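Local coordinates for protein CyaB (Pseudomonas aeruginosa, PDB 3R5G) that probably makes cyclic AMP from ATP as an adenylyl cyclase, of which this chain is the catalytic domain, cut from a longer membrane protein, at residues 7-11 / 66-70. Residues are numbered along the deposited sequence.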
loop_
_atom_site.group_PDB
_atom_site.type_symbol
_atom_site.label_atom_id
_atom_site.label_comp_id
_atom_site.label_asym_id
_atom_site.label_seq_id
_atom_site.Cartn_x
_atom_site.Cartn_y
_atom_site.Cartn_z
ATOM N N ARG A 7 -19.752 1.683 -9.232
ATOM C CA ARG A 7 -19.106 0.370 -9.511
ATOM C C ARG A 7 -18.857 0.365 -10.989
ATOM O O ARG A 7 -19.792 0.549 -11.745
ATOM C CB ARG A 7 -20.045 -0.779 -9.185
ATOM C CG ARG A 7 -19.340 -2.107 -9.083
ATOM C CD ARG A 7 -19.657 -2.810 -7.758
ATOM N NE ARG A 7 -19.162 -4.183 -7.789
ATOM C CZ ARG A 7 -19.465 -5.044 -8.758
ATOM N NH1 ARG A 7 -20.262 -4.657 -9.748
ATOM N NH2 ARG A 7 -18.968 -6.297 -8.742
ATOM N N LYS A 8 -17.598 0.174 -11.422
ATOM C CA LYS A 8 -17.260 0.330 -12.843
ATOM C C LYS A 8 -16.176 -0.702 -13.213
ATOM O O LYS A 8 -15.378 -1.030 -12.323
ATOM C CB LYS A 8 -16.706 1.722 -13.088
ATOM C CG LYS A 8 -17.798 2.792 -12.977
ATOM C CD LYS A 8 -17.097 4.169 -12.942
ATOM C CE LYS A 8 -16.708 4.594 -14.334
ATOM N NZ LYS A 8 -17.162 6.038 -14.465
ATOM N N LYS A 9 -16.161 -1.122 -14.479
ATOM C CA LYS A 9 -15.092 -2.100 -14.962
ATOM C C LYS A 9 -13.860 -1.219 -15.207
ATOM O O LYS A 9 -13.898 -0.288 -16.017
ATOM C CB LYS A 9 -15.540 -2.738 -16.237
ATOM C CG LYS A 9 -14.432 -3.818 -16.638
ATOM C CD LYS A 9 -14.975 -4.660 -17.729
ATOM C CE LYS A 9 -15.780 -5.822 -17.229
ATOM N NZ LYS A 9 -16.035 -6.690 -18.447
ATOM N N LEU A 10 -12.774 -1.500 -14.501
ATOM C CA LEU A 10 -11.519 -0.799 -14.628
ATOM C C LEU A 10 -10.408 -1.798 -14.928
ATOM O O LEU A 10 -10.517 -2.945 -14.574
ATOM C CB LEU A 10 -11.171 -0.089 -13.354
ATOM C CG LEU A 10 -12.214 0.826 -12.713
ATOM C CD1 LEU A 10 -11.621 1.435 -11.459
ATOM C CD2 LEU A 10 -12.539 1.914 -13.651
ATOM N N THR A 11 -9.337 -1.293 -15.560
ATOM C CA THR A 11 -8.027 -2.009 -15.522
ATOM C C THR A 11 -7.194 -1.252 -14.518
ATOM O O THR A 11 -6.999 -0.015 -14.596
ATOM C CB THR A 11 -7.438 -2.145 -16.919
ATOM O OG1 THR A 11 -8.264 -2.981 -17.718
ATOM C CG2 THR A 11 -6.017 -2.869 -16.826
ATOM N N PHE A 66 -7.481 2.629 -15.232
ATOM C CA PHE A 66 -8.091 3.024 -16.515
ATOM C C PHE A 66 -9.548 2.618 -16.526
ATOM O O PHE A 66 -9.925 1.541 -16.067
ATOM C CB PHE A 66 -7.375 2.311 -17.675
ATOM C CG PHE A 66 -5.990 2.776 -17.900
ATOM C CD1 PHE A 66 -5.655 3.590 -19.014
ATOM C CD2 PHE A 66 -4.945 2.370 -17.030
ATOM C CE1 PHE A 66 -4.253 3.962 -19.160
ATOM C CE2 PHE A 66 -3.620 2.774 -17.174
ATOM C CZ PHE A 66 -3.272 3.545 -18.211
ATOM N N GLY A 67 -10.392 3.482 -17.023
ATOM C CA GLY A 67 -11.837 3.224 -17.153
ATOM C C GLY A 67 -12.632 4.280 -16.352
ATOM O O GLY A 67 -13.870 4.241 -16.423
ATOM N N ASP A 68 -11.963 5.106 -15.596
ATOM C CA ASP A 68 -12.646 6.164 -14.841
ATOM C C ASP A 68 -11.565 7.219 -14.635
ATOM O O ASP A 68 -10.427 6.865 -14.355
ATOM C CB ASP A 68 -13.200 5.646 -13.491
ATOM C CG ASP A 68 -13.732 6.806 -12.651
ATOM O OD1 ASP A 68 -14.938 6.981 -12.721
ATOM O OD2 ASP A 68 -12.991 7.472 -11.931
ATOM N N PRO A 69 -11.920 8.566 -14.664
ATOM C CA PRO A 69 -13.261 9.079 -14.893
ATOM C C PRO A 69 -13.814 8.938 -16.283
ATOM O O PRO A 69 -15.056 9.016 -16.471
ATOM C CB PRO A 69 -13.051 10.617 -14.591
ATOM C CG PRO A 69 -11.992 10.723 -13.567
ATOM C CD PRO A 69 -11.038 9.543 -14.088
ATOM N N SER A 70 -12.955 8.696 -17.284
ATOM C CA SER A 70 -13.418 8.463 -18.621
ATOM C C SER A 70 -13.014 7.038 -18.996
ATOM O O SER A 70 -12.187 6.436 -18.326
ATOM C CB SER A 70 -12.820 9.456 -19.622
ATOM O OG SER A 70 -11.396 9.259 -19.690
HETATM O O HOH W 1 -15.263 1.859 -16.847
#
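Where strand 61-66 ends, its last residue is still paired with the strand that holds residues 7-11, in the central sheet of the class III cyclase catalytic domain. Thr11 and Phe66 form an antiparallel hydrogen-bonded pair: Thr11 N donates to Phe66 O (2.9 Å) and Phe66 N to Thr11 O (2.8 Å), so all four backbone groups are satisfied. Phe66 O also receives a CA-H...O contact from Leu10 CA at 3.2 Å. At Gly67 the chain turns out of the sheet with a positive phi of 121°; a CB there would collide with Lys9 O and with the preceding carbonyl, hence glycine. Direct pairing then gives way to water 1, which donates to Lys9 O (2.7 Å) and Gly67 O (2.8 Å). Further along, the long side chain of Lys8 spans the widening gap: its NZ forms a salt bridge with Asp68 OD1 at 3.0 Å. The buried carboxylate has both oxygens met, OD2 by Tyr132 OH, and Thr53 OG1 is hydrogen-bonded to Asp68 O; Leu10 CD2 packs on Asp68 CB (3.8 Å). Strand 6-18 also pairs through Lys8 with Cys119 and Leu10 with Gly117; Thr11 OG1 and Thr116 OG1 are hydrogen-bonded, and helix 74-100 packs against Thr11 and Phe66 through small alanines, Ala81 touching both.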